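Local structure of lipoprotein (7ADK) at residues E185-R190 and S698-Y703; F195-N200 and D222-S227; N216-D221 and Y703-D708. The protein probably acts as a cell-surface peptidase of the mycoplasma DUF31 family, which belongs to the chymotrypsin-related clan PA. All blocks are in the same frame, centred on the assembly; numbering follows the deposited sequence.

Contact 1 of 3, residues E185-R190 and S698-Y703; sequences ERYMTR and SYQIGY
Tyr187 projects from its helix against Gln700, Ile701 and Gly702 of a loop, and it makes the whole contact on the helix side. The apolar part is a CH-pi contact. Ile701 CB lies over one ring face, 3.8 Å from the centroid of the Tyr187 ring and offset toward the rim. The methyl CG2 of Ile701 meets Tyr187 CD2 at 3.6 Å. Tyr187 CG is anti to the backbone N (chi1 -163°), and this carries the ring out to the loop. The polar part lies at the phenol end. Gln700 NE2 donates to Tyr187 OH at 3.0 Å, nearly straight at 163°. The hydroxyl lies in the amide plane, but ring and amide planes are 61° apart. Gln700 NE2 also bonds to Val251 O. Gln700 OE1 accepts from Tyr703 N at 3.0 Å. Partners at both ends are consistent with the modelled orientation of this buried amide. The contact seats helix 176-192 on the loop between helix 688-691 and strand 712-714. Ile701 also packs on Phe180 and Asp183 of the same helix, while Gln700 and Tyr703 reach strand 783-792.

Contact 2 of 3, residues F195-N200 and D222-S227; sequences FGNSSN and DQAAIS
Asn197 meets Ala224 where the loop after helix 176-192 passes helix 220-226, and the nearest CA atoms are those of Asn197 and Ala225, 5.9 Å apart. One side chain bridges the gap. Asn197 CG is anti to its own N (chi1 175°), which sends the amide toward the helix. Asn197 ND2 donates to the backbone carbonyl Ala224 O at 2.9 Å, with an angle of 156° at the hydrogen. The donor lies in the carbonyl plane and the acceptor lies close to the plane of the amide. The other end of the amide turns back on its own loop. Asn197 OD1 accepts the backbone N of Ser199 at 3.0 Å, which makes an Asx turn. The hydroxyl OG of Ser199 adds a second bond to Asn197 OD1 at 2.7 Å, in plane and on a lone pair. The backbone donor instead comes in tilted 31° from that plane. The contact is small and polar. Two donors on OD1 and a helix carbonyl on ND2 define which way the amide faces, so a single asparagine shapes its loop and ties it to the helix.

Contact 3 of 3, residues N216-D221 and Y703-D708; sequences NIKKFD and YRSFID
Lys218 and Ile217 face Ser705 and Ile707 across two irregular parts of the chain, just before helix 220-226 on one side and before strand 712-714 on the other. Lys218 CG stands anti to the carbonyl carbon (chi1 -62°), and the rest of the chain is extended. This straight arm brings the amine across to the other loop, where Lys218 NZ donates to Ser705 OG at 2.9 Å. On the way, Lys218 CE passes the Ser705 carbonyl. Ser705 OG is itself anti to the backbone N (chi1 -179°), and it lies over the centre of one face of the Phe706 ring, 4.3 Å above the plane. Nearer the start of the arm, Lys218 CG lies 4.3 Å from Ile707 CG1, a loose contact. Ile707 points toward residues 216-221 and sets CB and CG1 against the carbonyl oxygen of Ile217. The two branched side chains touch loosely through their methyls, Ile217 CG2 to Ile707 CG2 at 4.3 Å. Within the same loop as Ile707, Arg704 NH1 donates to Ile707 O at 2.9 Å and 154°. The oxygen lies at the edge of the guanidinium, in its plane. This bond ties the Arg704 side chain to the backbone at Ile707. Ile707 also packs on Phe180 of helix 176-192. The chemistry is mixed. Isoleucine and the lysine methylenes give apolar cover, while the amine of the buried Lys218 is met by the neutral hydroxyl of Ser705.

Contacts 1 and 3 are buried and contact 2 lies at the surface. Contacts 1 and 3 join the N-terminal part of the modelled chain to one loop before strand 712-714, within the peptidase region, and their segments share Tyr703. Contact 2 works within the N-terminal part alone and lies on helix 220-226, whose leading loop carries contact 3. The two buried contacts pair apolar packing with one hydrogen bond each, from a glutamine amide in contact 1 and from lysine to serine in contact 3. The surface contact has the bond without the packing. All three adjoin: Met188 packs on Ile226 between contacts 1 and 2, Gln223 on Lys218 between contacts 2 and 3, and Tyr699 on Arg704 between contacts 1 and 3.

Contact 1 of 3, residues E185-R190 and S698-Y703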
ATOM      1  N   GLU B 185     -32.027   1.965  22.555  1.00 81.98           N
ATOM      2  CA  GLU B 185     -33.320   2.093  21.869  1.00 81.98           C
ATOM      3  C   GLU B 185     -33.190   2.379  20.357  1.00 81.98           C
ATOM      4  O   GLU B 185     -34.192   2.371  19.646  1.00 81.98           O
ATOM      5  CB  GLU B 185     -34.266   3.066  22.598  1.00 81.98           C
ATOM      6  CG  GLU B 185     -34.027   4.554  22.349  1.00 81.98           C
ATOM      7  CD  GLU B 185     -35.195   5.483  22.718  1.00 81.98           C
ATOM      8  OE1 GLU B 185     -36.252   5.025  23.181  1.00 81.98           O
ATOM      9  OE2 GLU B 185     -35.078   6.702  22.500  1.00 81.98           O
ATOM     10  N   ARG B 186     -31.975   2.621  19.855  1.00 79.69           N
ATOM     11  CA  ARG B 186     -31.613   2.790  18.439  1.00 79.69           C
ATOM     12  C   ARG B 186     -30.960   1.537  17.878  1.00 79.69           C
ATOM     13  O   ARG B 186     -31.315   1.089  16.796  1.00 79.69           O
ATOM     14  CB  ARG B 186     -30.707   4.016  18.300  1.00 79.69           C
ATOM     15  CG  ARG B 186     -31.493   5.256  18.597  1.00 79.69           C
ATOM     16  CD  ARG B 186     -30.756   6.561  18.706  1.00 79.69           C
ATOM     17  NE  ARG B 186     -31.697   7.686  18.808  1.00 79.69           N
ATOM     18  CZ  ARG B 186     -32.644   7.857  19.714  1.00 79.69           C
ATOM     19  NH1 ARG B 186     -32.699   7.173  20.815  1.00 79.69           N
ATOM     20  NH2 ARG B 186     -33.579   8.727  19.514  1.00 79.69           N
ATOM     21  N   TYR B 187     -30.092   0.896  18.644  1.00 77.39           N
ATOM     22  CA  TYR B 187     -29.477  -0.371  18.290  1.00 77.39           C
ATOM     23  C   TYR B 187     -30.522  -1.474  18.149  1.00 77.39           C
ATOM     24  O   TYR B 187     -30.496  -2.255  17.210  1.00 77.39           O
ATOM     25  CB  TYR B 187     -28.429  -0.724  19.345  1.00 77.39           C
ATOM     26  CG  TYR B 187     -27.461  -1.786  18.886  1.00 77.39           C
ATOM     27  CD1 TYR B 187     -26.383  -1.411  18.070  1.00 77.39           C
ATOM     28  CD2 TYR B 187     -27.636  -3.134  19.252  1.00 77.39           C
ATOM     29  CE1 TYR B 187     -25.477  -2.378  17.614  1.00 77.39           C
ATOM     30  CE2 TYR B 187     -26.725  -4.104  18.805  1.00 77.39           C
ATOM     31  CZ  TYR B 187     -25.649  -3.727  17.981  1.00 77.39           C
ATOM     32  OH  TYR B 187     -24.768  -4.656  17.554  1.00 77.39           O
ATOM     33  N   MET B 188     -31.496  -1.509  19.056  1.00 86.23           N
ATOM     34  CA  MET B 188     -32.595  -2.474  19.025  1.00 86.23           C
ATOM     35  C   MET B 188     -33.570  -2.314  17.848  1.00 86.23           C
ATOM     36  O   MET B 188     -34.188  -3.304  17.480  1.00 86.23           O
ATOM     37  CB  MET B 188     -33.362  -2.434  20.353  1.00 86.23           C
ATOM     38  CG  MET B 188     -32.590  -3.062  21.511  1.00 86.23           C
ATOM     39  SD  MET B 188     -32.044  -4.766  21.257  1.00 86.23           S
ATOM     40  CE  MET B 188     -33.549  -5.590  20.719  1.00 86.23           C
ATOM     41  N   THR B 189     -33.718  -1.141  17.223  1.00 86.23           N
ATOM     42  CA  THR B 189     -34.598  -0.950  16.056  1.00 86.23           C
ATOM     43  C   THR B 189     -33.896  -1.277  14.741  1.00 86.23           C
ATOM     44  O   THR B 189     -34.519  -1.895  13.874  1.00 86.23           O
ATOM     45  CB  THR B 189     -35.227   0.448  16.008  1.00 86.23           C
ATOM     46  OG1 THR B 189     -34.240   1.432  15.927  1.00 86.23           O
ATOM     47  CG2 THR B 189     -36.093   0.708  17.218  1.00 86.23           C
ATOM     48  N   ARG B 190     -32.583  -1.011  14.598  1.00 87.22           N
ATOM     49  CA  ARG B 190     -31.791  -1.590  13.487  1.00 87.22           C
ATOM     50  C   ARG B 190     -31.734  -3.121  13.571  1.00 87.22           C
ATOM     51  O   ARG B 190     -31.812  -3.814  12.559  1.00 87.22           O
ATOM     52  CB  ARG B 190     -30.389  -0.957  13.331  1.00 87.22           C
ATOM     53  CG  ARG B 190     -29.420  -1.226  14.493  1.00 87.22           C
ATOM     54  CD  ARG B 190     -27.956  -0.833  14.232  1.00 87.22           C
ATOM     55  NE  ARG B 190     -27.315  -1.601  13.147  1.00 87.22           N
ATOM     56  CZ  ARG B 190     -26.908  -2.855  13.158  1.00 87.22           C
ATOM     57  NH1 ARG B 190     -27.014  -3.620  14.202  1.00 87.22           N
ATOM     58  NH2 ARG B 190     -26.361  -3.357  12.096  1.00 87.22           N
ATOM     59  N   SER B 698     -14.559   0.957  23.061  1.00 68.13           N
ATOM     60  CA  SER B 698     -15.564   1.109  22.014  1.00 68.13           C
ATOM     61  C   SER B 698     -16.986   1.266  22.566  1.00 68.13           C
ATOM     62  O   SER B 698     -17.413   0.519  23.443  1.00 68.13           O
ATOM     63  CB  SER B 698     -15.495  -0.132  21.139  1.00 68.13           C
ATOM     64  OG  SER B 698     -16.317  -0.013  20.018  1.00 68.13           O
ATOM     65  N   TYR B 699     -17.773   2.186  22.013  1.00 72.00           N
ATOM     66  CA  TYR B 699     -19.202   2.364  22.312  1.00 72.00           C
ATOM     67  C   TYR B 699     -20.069   1.438  21.422  1.00 72.00           C
ATOM     68  O   TYR B 699     -21.149   1.807  20.977  1.00 72.00           O
ATOM     69  CB  TYR B 699     -19.587   3.861  22.230  1.00 72.00           C
ATOM     70  CG  TYR B 699     -19.099   4.793  23.338  1.00 72.00           C
ATOM     71  CD1 TYR B 699     -17.725   4.942  23.623  1.00 72.00           C
ATOM     72  CD2 TYR B 699     -20.027   5.575  24.057  1.00 72.00           C
ATOM     73  CE1 TYR B 699     -17.290   5.835  24.618  1.00 72.00           C
ATOM     74  CE2 TYR B 699     -19.597   6.487  25.039  1.00 72.00           C
ATOM     75  CZ  TYR B 699     -18.223   6.616  25.324  1.00 72.00           C
ATOM     76  OH  TYR B 699     -17.803   7.527  26.235  1.00 72.00           O
ATOM     77  N   GLN B 700     -19.611   0.224  21.118  1.00 71.66           N
ATOM     78  CA  GLN B 700     -20.419  -0.831  20.495  1.00 71.66           C
ATOM     79  C   GLN B 700     -21.419  -1.437  21.503  1.00 71.66           C
ATOM     80  O   GLN B 700     -21.025  -1.818  22.604  1.00 71.66           O
ATOM     81  CB  GLN B 700     -19.489  -1.908  19.907  1.00 71.66           C
ATOM     82  CG  GLN B 700     -19.959  -2.449  18.556  1.00 71.66           C
ATOM     83  CD  GLN B 700     -21.133  -3.397  18.632  1.00 71.66           C
ATOM     84  OE1 GLN B 700     -21.119  -4.399  19.315  1.00 71.66           O
ATOM     85  NE2 GLN B 700     -22.197  -3.140  17.922  1.00 71.66           N
ATOM     86  N   ILE B 701     -22.710  -1.526  21.154  1.00 67.33           N
ATOM     87  CA  ILE B 701     -23.738  -2.065  22.059  1.00 67.33           C
ATOM     88  C   ILE B 701     -23.746  -3.598  22.072  1.00 67.33           C
ATOM     89  O   ILE B 701     -23.908  -4.210  23.122  1.00 67.33           O
ATOM     90  CB  ILE B 701     -25.126  -1.505  21.677  1.00 67.33           C
ATOM     91  CG1 ILE B 701     -25.217   0.026  21.813  1.00 67.33           C
ATOM     92  CG2 ILE B 701     -26.271  -2.181  22.442  1.00 67.33           C
ATOM     93  CD1 ILE B 701     -25.196   0.566  23.228  1.00 67.33           C
ATOM     94  N   GLY B 702     -23.562  -4.236  20.919  1.00 67.62           N
ATOM     95  CA  GLY B 702     -23.762  -5.672  20.745  1.00 67.62           C
ATOM     96  C   GLY B 702     -22.863  -6.539  21.609  1.00 67.62           C
ATOM     97  O   GLY B 702     -23.340  -7.462  22.259  1.00 67.62           O
ATOM     98  N   TYR B 703     -21.563  -6.264  21.622  1.00 65.78           N
ATOM     99  CA  TYR B 703     -20.595  -7.017  22.422  1.00 65.78           C
ATOM    100  C   TYR B 703     -20.557  -6.640  23.914  1.00 65.78           C
ATOM    101  O   TYR B 703     -20.061  -7.429  24.717  1.00 65.78           O
ATOM    102  CB  TYR B 703     -19.209  -6.850  21.797  1.00 65.78           C
ATOM    103  CG  TYR B 703     -18.985  -7.561  20.479  1.00 65.78           C
ATOM    104  CD1 TYR B 703     -19.232  -8.938  20.391  1.00 65.78           C
ATOM    105  CD2 TYR B 703     -18.460  -6.881  19.371  1.00 65.78           C
ATOM    106  CE1 TYR B 703     -18.988  -9.635  19.199  1.00 65.78           C
ATOM    107  CE2 TYR B 703     -18.207  -7.575  18.174  1.00 65.78           C
ATOM    108  CZ  TYR B 703     -18.482  -8.952  18.079  1.00 65.78           C
ATOM    109  OH  TYR B 703     -18.282  -9.615  16.914  1.00 65.78           O
TER

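Contact 2 of 3, residues F195-N200 and D222-S227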
ATOM      1  N   PHE B 195     -36.053 -10.424  12.522  1.00106.01           N
ATOM      2  CA  PHE B 195     -36.972 -11.000  13.517  1.00106.01           C
ATOM      3  C   PHE B 195     -36.325 -11.827  14.645  1.00106.01           C
ATOM      4  O   PHE B 195     -37.006 -12.178  15.605  1.00106.01           O
ATOM      5  CB  PHE B 195     -38.099 -11.736  12.793  1.00106.01           C
ATOM      6  CG  PHE B 195     -39.054 -10.770  12.128  1.00106.01           C
ATOM      7  CD1 PHE B 195     -40.161 -10.291  12.843  1.00106.01           C
ATOM      8  CD2 PHE B 195     -38.812 -10.290  10.831  1.00106.01           C
ATOM      9  CE1 PHE B 195     -41.030  -9.353  12.263  1.00106.01           C
ATOM     10  CE2 PHE B 195     -39.684  -9.356  10.248  1.00106.01           C
ATOM     11  CZ  PHE B 195     -40.796  -8.888  10.961  1.00106.01           C
ATOM     12  N   GLY B 196     -35.011 -12.065  14.586  1.00107.33           N
ATOM     13  CA  GLY B 196     -34.171 -12.429  15.728  1.00107.33           C
ATOM     14  C   GLY B 196     -34.353 -13.843  16.287  1.00107.33           C
ATOM     15  O   GLY B 196     -35.144 -14.647  15.789  1.00107.33           O
ATOM     16  N   ASN B 197     -33.601 -14.142  17.348  1.00104.72           N
ATOM     17  CA  ASN B 197     -33.646 -15.387  18.126  1.00104.72           C
ATOM     18  C   ASN B 197     -35.090 -15.825  18.435  1.00104.72           C
ATOM     19  O   ASN B 197     -35.906 -15.016  18.875  1.00104.72           O
ATOM     20  CB  ASN B 197     -32.843 -15.149  19.421  1.00104.72           C
ATOM     21  CG  ASN B 197     -32.839 -16.270  20.456  1.00104.72           C
ATOM     22  OD1 ASN B 197     -33.244 -17.400  20.236  1.00104.72           O
ATOM     23  ND2 ASN B 197     -32.385 -15.982  21.646  1.00104.72           N
ATOM     24  N   SER B 198     -35.381 -17.119  18.256  1.00106.89           N
ATOM     25  CA  SER B 198     -36.689 -17.731  18.526  1.00106.89           C
ATOM     26  C   SER B 198     -36.591 -19.083  19.264  1.00106.89           C
ATOM     27  O   SER B 198     -37.471 -19.937  19.120  1.00106.89           O
ATOM     28  CB  SER B 198     -37.477 -17.806  17.217  1.00106.89           C
ATOM     29  OG  SER B 198     -38.812 -18.213  17.415  1.00106.89           O
ATOM     30  N   SER B 199     -35.528 -19.297  20.044  1.00107.68           N
ATOM     31  CA  SER B 199     -35.319 -20.489  20.896  1.00107.68           C
ATOM     32  C   SER B 199     -36.301 -20.573  22.089  1.00107.68           C
ATOM     33  O   SER B 199     -37.259 -19.801  22.189  1.00107.68           O
ATOM     34  CB  SER B 199     -33.851 -20.535  21.343  1.00107.68           C
ATOM     35  OG  SER B 199     -33.457 -19.381  22.064  1.00107.68           O
ATOM     36  N   ASN B 200     -36.110 -21.529  23.004  1.00108.60           N
ATOM     37  CA  ASN B 200     -36.977 -21.727  24.175  1.00108.60           C
ATOM     38  C   ASN B 200     -37.159 -20.440  25.011  1.00108.60           C
ATOM     39  O   ASN B 200     -36.241 -19.636  25.168  1.00108.60           O
ATOM     40  CB  ASN B 200     -36.454 -22.901  25.025  1.00108.60           C
ATOM     41  CG  ASN B 200     -35.017 -22.728  25.483  1.00108.60           C
ATOM     42  OD1 ASN B 200     -34.094 -22.741  24.690  1.00108.60           O
ATOM     43  ND2 ASN B 200     -34.786 -22.583  26.759  1.00108.60           N
ATOM     44  N   ASP B 222     -34.648  -7.504  25.263  1.00 86.62           N
ATOM     45  CA  ASP B 222     -33.586  -6.954  24.419  1.00 86.62           C
ATOM     46  C   ASP B 222     -32.402  -7.923  24.405  1.00 86.62           C
ATOM     47  O   ASP B 222     -31.912  -8.314  23.354  1.00 86.62           O
ATOM     48  CB  ASP B 222     -33.097  -5.578  24.892  1.00 86.62           C
ATOM     49  CG  ASP B 222     -34.094  -4.422  24.846  1.00 86.62           C
ATOM     50  OD1 ASP B 222     -35.233  -4.577  24.351  1.00 86.62           O
ATOM     51  OD2 ASP B 222     -33.704  -3.327  25.302  1.00 86.62           O
ATOM     52  N   GLN B 223     -31.984  -8.382  25.577  1.00 85.48           N
ATOM     53  CA  GLN B 223     -30.844  -9.269  25.781  1.00 85.48           C
ATOM     54  C   GLN B 223     -30.977 -10.592  25.022  1.00 85.48           C
ATOM     55  O   GLN B 223     -29.983 -11.138  24.565  1.00 85.48           O
ATOM     56  CB  GLN B 223     -30.688  -9.519  27.287  1.00 85.48           C
ATOM     57  CG  GLN B 223     -29.297  -9.997  27.633  1.00 85.48           C
ATOM     58  CD  GLN B 223     -29.229 -10.775  28.923  1.00 85.48           C
ATOM     59  OE1 GLN B 223     -28.934 -11.952  28.932  1.00 85.48           O
ATOM     60  NE2 GLN B 223     -29.530 -10.180  30.046  1.00 85.48           N
ATOM     61  N   ALA B 224     -32.197 -11.084  24.820  1.00 86.21           N
ATOM     62  CA  ALA B 224     -32.475 -12.262  24.012  1.00 86.21           C
ATOM     63  C   ALA B 224     -32.150 -12.072  22.523  1.00 86.21           C
ATOM     64  O   ALA B 224     -32.075 -13.072  21.810  1.00 86.21           O
ATOM     65  CB  ALA B 224     -33.931 -12.644  24.227  1.00 86.21           C
ATOM     66  N   ALA B 225     -31.942 -10.839  22.050  1.00 84.33           N
ATOM     67  CA  ALA B 225     -31.625 -10.513  20.659  1.00 84.33           C
ATOM     68  C   ALA B 225     -30.386  -9.614  20.437  1.00 84.33           C
ATOM     69  O   ALA B 225     -29.834  -9.693  19.345  1.00 84.33           O
ATOM     70  CB  ALA B 225     -32.875  -9.895  20.030  1.00 84.33           C
ATOM     71  N   ILE B 226     -29.929  -8.791  21.405  1.00 85.70           N
ATOM     72  CA  ILE B 226     -28.742  -7.891  21.256  1.00 85.70           C
ATOM     73  C   ILE B 226     -27.553  -8.676  20.706  1.00 85.70           C
ATOM     74  O   ILE B 226     -26.810  -8.193  19.852  1.00 85.70           O
ATOM     75  CB  ILE B 226     -28.347  -7.150  22.568  1.00 85.70           C
ATOM     76  CG1 ILE B 226     -29.363  -6.078  22.999  1.00 85.70           C
ATOM     77  CG2 ILE B 226     -27.012  -6.417  22.390  1.00 85.70           C
ATOM     78  CD1 ILE B 226     -29.236  -5.632  24.446  1.00 85.70           C
ATOM     79  N   SER B 227     -27.407  -9.919  21.159  1.00 83.52           N
ATOM     80  CA  SER B 227     -26.757 -11.017  20.448  1.00 83.52           C
ATOM     81  C   SER B 227     -27.274 -12.345  21.020  1.00 83.52           C
ATOM     82  O   SER B 227     -28.280 -12.395  21.729  1.00 83.52           O
ATOM     83  CB  SER B 227     -25.223 -10.919  20.533  1.00 83.52           C
ATOM     84  OG  SER B 227     -24.756  -9.794  19.838  1.00 83.52           O
TER

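Contact 3 of 3, residues N216-D221 and Y703-D708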
ATOM      1  N   ASN B 216     -27.544  -4.271  38.715  1.00 88.26           N
ATOM      2  CA  ASN B 216     -26.689  -4.188  37.526  1.00 88.26           C
ATOM      3  C   ASN B 216     -27.578  -4.308  36.282  1.00 88.26           C
ATOM      4  O   ASN B 216     -28.384  -5.228  36.190  1.00 88.26           O
ATOM      5  CB  ASN B 216     -25.646  -5.315  37.551  1.00 88.26           C
ATOM      6  CG  ASN B 216     -26.270  -6.696  37.678  1.00 88.26           C
ATOM      7  OD1 ASN B 216     -26.723  -7.103  38.733  1.00 88.26           O
ATOM      8  ND2 ASN B 216     -26.332  -7.460  36.621  1.00 88.26           N
ATOM      9  N   ILE B 217     -27.391  -3.460  35.274  1.00 85.72           N
ATOM     10  CA  ILE B 217     -28.501  -3.061  34.384  1.00 85.72           C
ATOM     11  C   ILE B 217     -28.306  -3.659  32.988  1.00 85.72           C
ATOM     12  O   ILE B 217     -27.183  -3.731  32.505  1.00 85.72           O
ATOM     13  CB  ILE B 217     -28.572  -1.504  34.338  1.00 85.72           C
ATOM     14  CG1 ILE B 217     -29.060  -0.900  35.674  1.00 85.72           C
ATOM     15  CG2 ILE B 217     -29.369  -0.930  33.154  1.00 85.72           C
ATOM     16  CD1 ILE B 217     -30.573  -0.824  35.888  1.00 85.72           C
ATOM     17  N   LYS B 218     -29.419  -4.119  32.393  1.00 84.97           N
ATOM     18  CA  LYS B 218     -29.641  -4.782  31.082  1.00 84.97           C
ATOM     19  C   LYS B 218     -31.123  -4.583  30.699  1.00 84.97           C
ATOM     20  O   LYS B 218     -31.800  -3.798  31.361  1.00 84.97           O
ATOM     21  CB  LYS B 218     -29.287  -6.280  31.182  1.00 84.97           C
ATOM     22  CG  LYS B 218     -27.817  -6.471  31.532  1.00 84.97           C
ATOM     23  CD  LYS B 218     -27.218  -7.856  31.352  1.00 84.97           C
ATOM     24  CE  LYS B 218     -25.720  -7.674  31.536  1.00 84.97           C
ATOM     25  NZ  LYS B 218     -24.905  -8.845  31.243  1.00 84.97           N
ATOM     26  N   LYS B 219     -31.692  -5.322  29.739  1.00 91.25           N
ATOM     27  CA  LYS B 219     -33.157  -5.560  29.667  1.00 91.25           C
ATOM     28  C   LYS B 219     -33.482  -6.900  29.004  1.00 91.25           C
ATOM     29  O   LYS B 219     -32.952  -7.198  27.951  1.00 91.25           O
ATOM     30  CB  LYS B 219     -33.852  -4.376  28.977  1.00 91.25           C
ATOM     31  CG  LYS B 219     -35.345  -4.281  29.314  1.00 91.25           C
ATOM     32  CD  LYS B 219     -35.935  -2.932  28.890  1.00 91.25           C
ATOM     33  CE  LYS B 219     -37.400  -2.787  29.307  1.00 91.25           C
ATOM     34  NZ  LYS B 219     -37.926  -1.458  28.957  1.00 91.25           N
ATOM     35  N   PHE B 220     -34.295  -7.740  29.624  1.00 88.75           N
ATOM     36  CA  PHE B 220     -34.345  -9.185  29.348  1.00 88.75           C
ATOM     37  C   PHE B 220     -34.790  -9.576  27.927  1.00 88.75           C
ATOM     38  O   PHE B 220     -34.128 -10.393  27.295  1.00 88.75           O
ATOM     39  CB  PHE B 220     -35.209  -9.855  30.436  1.00 88.75           C
ATOM     40  CG  PHE B 220     -34.493 -10.333  31.698  1.00 88.75           C
ATOM     41  CD1 PHE B 220     -33.204  -9.886  32.060  1.00 88.75           C
ATOM     42  CD2 PHE B 220     -35.128 -11.284  32.512  1.00 88.75           C
ATOM     43  CE1 PHE B 220     -32.545 -10.432  33.168  1.00 88.75           C
ATOM     44  CE2 PHE B 220     -34.468 -11.828  33.622  1.00 88.75           C
ATOM     45  CZ  PHE B 220     -33.169 -11.413  33.943  1.00 88.75           C
ATOM     46  N   ASP B 221     -35.846  -8.977  27.380  1.00 88.44           N
ATOM     47  CA  ASP B 221     -36.265  -9.236  25.993  1.00 88.44           C
ATOM     48  C   ASP B 221     -35.336  -8.602  24.935  1.00 88.44           C
ATOM     49  O   ASP B 221     -35.227  -9.118  23.826  1.00 88.44           O
ATOM     50  CB  ASP B 221     -37.689  -8.729  25.789  1.00 88.44           C
ATOM     51  CG  ASP B 221     -38.199  -9.058  24.388  1.00 88.44           C
ATOM     52  OD1 ASP B 221     -38.268 -10.252  24.031  1.00 88.44           O
ATOM     53  OD2 ASP B 221     -38.542  -8.124  23.639  1.00 88.44           O
ATOM     54  N   TYR B 703     -21.563  -6.264  21.622  1.00 65.78           N
ATOM     55  CA  TYR B 703     -20.595  -7.017  22.422  1.00 65.78           C
ATOM     56  C   TYR B 703     -20.557  -6.640  23.914  1.00 65.78           C
ATOM     57  O   TYR B 703     -20.061  -7.429  24.717  1.00 65.78           O
ATOM     58  CB  TYR B 703     -19.209  -6.850  21.797  1.00 65.78           C
ATOM     59  CG  TYR B 703     -18.985  -7.561  20.479  1.00 65.78           C
ATOM     60  CD1 TYR B 703     -19.232  -8.938  20.391  1.00 65.78           C
ATOM     61  CD2 TYR B 703     -18.460  -6.881  19.371  1.00 65.78           C
ATOM     62  CE1 TYR B 703     -18.988  -9.635  19.199  1.00 65.78           C
ATOM     63  CE2 TYR B 703     -18.207  -7.575  18.174  1.00 65.78           C
ATOM     64  CZ  TYR B 703     -18.482  -8.952  18.079  1.00 65.78           C
ATOM     65  OH  TYR B 703     -18.282  -9.615  16.914  1.00 65.78           O
ATOM     66  N   ARG B 704     -21.036  -5.458  24.314  1.00 67.29           N
ATOM     67  CA  ARG B 704     -20.969  -4.993  25.706  1.00 67.29           C
ATOM     68  C   ARG B 704     -21.870  -5.802  26.640  1.00 67.29           C
ATOM     69  O   ARG B 704     -23.069  -5.926  26.409  1.00 67.29           O
ATOM     70  CB  ARG B 704     -21.324  -3.503  25.761  1.00 67.29           C
ATOM     71  CG  ARG B 704     -20.931  -2.827  27.081  1.00 67.29           C
ATOM     72  CD  ARG B 704     -21.664  -1.501  27.277  1.00 67.29           C
ATOM     73  NE  ARG B 704     -21.561  -0.624  26.103  1.00 67.29           N
ATOM     74  CZ  ARG B 704     -21.965   0.624  26.014  1.00 67.29           C
ATOM     75  NH1 ARG B 704     -22.407   1.300  27.023  1.00 67.29           N
ATOM     76  NH2 ARG B 704     -21.902   1.247  24.881  1.00 67.29           N
ATOM     77  N   SER B 705     -21.324  -6.238  27.771  1.00 67.81           N
ATOM     78  CA  SER B 705     -22.085  -6.828  28.883  1.00 67.81           C
ATOM     79  C   SER B 705     -22.360  -5.809  29.985  1.00 67.81           C
ATOM     80  O   SER B 705     -23.499  -5.698  30.438  1.00 67.81           O
ATOM     81  CB  SER B 705     -21.374  -8.059  29.456  1.00 67.81           C
ATOM     82  OG  SER B 705     -22.066  -8.678  30.518  1.00 67.81           O
ATOM     83  N   PHE B 706     -21.339  -5.087  30.456  1.00 69.99           N
ATOM     84  CA  PHE B 706     -21.467  -4.177  31.592  1.00 69.99           C
ATOM     85  C   PHE B 706     -21.892  -2.796  31.106  1.00 69.99           C
ATOM     86  O   PHE B 706     -21.122  -2.036  30.531  1.00 69.99           O
ATOM     87  CB  PHE B 706     -20.162  -4.150  32.379  1.00 69.99           C
ATOM     88  CG  PHE B 706     -19.796  -5.504  32.940  1.00 69.99           C
ATOM     89  CD1 PHE B 706     -20.534  -6.060  34.001  1.00 69.99           C
ATOM     90  CD2 PHE B 706     -18.763  -6.247  32.345  1.00 69.99           C
ATOM     91  CE1 PHE B 706     -20.225  -7.348  34.455  1.00 69.99           C
ATOM     92  CE2 PHE B 706     -18.436  -7.521  32.824  1.00 69.99           C
ATOM     93  CZ  PHE B 706     -19.172  -8.075  33.881  1.00 69.99           C
ATOM     94  N   ILE B 707     -23.162  -2.481  31.293  1.00 73.91           N
ATOM     95  CA  ILE B 707     -23.843  -1.459  30.506  1.00 73.91           C
ATOM     96  C   ILE B 707     -23.346  -0.024  30.719  1.00 73.91           C
ATOM     97  O   ILE B 707     -23.135   0.701  29.753  1.00 73.91           O
ATOM     98  CB  ILE B 707     -25.349  -1.659  30.730  1.00 73.91           C
ATOM     99  CG1 ILE B 707     -25.835  -2.939  30.012  1.00 73.91           C
ATOM    100  CG2 ILE B 707     -26.169  -0.449  30.335  1.00 73.91           C
ATOM    101  CD1 ILE B 707     -25.303  -3.238  28.619  1.00 73.91           C
ATOM    102  N   ASP B 708     -23.076   0.375  31.953  1.00 78.58           N
ATOM    103  CA  ASP B 708     -22.468   1.664  32.287  1.00 78.58           C
ATOM    104  C   ASP B 708     -20.931   1.691  32.104  1.00 78.58           C
ATOM    105  O   ASP B 708     -20.266   2.613  32.580  1.00 78.58           O
ATOM    106  CB  ASP B 708     -22.932   2.117  33.679  1.00 78.58           C
ATOM    107  CG  ASP B 708     -22.512   1.243  34.865  1.00 78.58           C
ATOM    108  OD1 ASP B 708     -22.053   0.098  34.695  1.00 78.58           O
ATOM    109  OD2 ASP B 708     -22.669   1.713  36.010  1.00 78.58           O
TER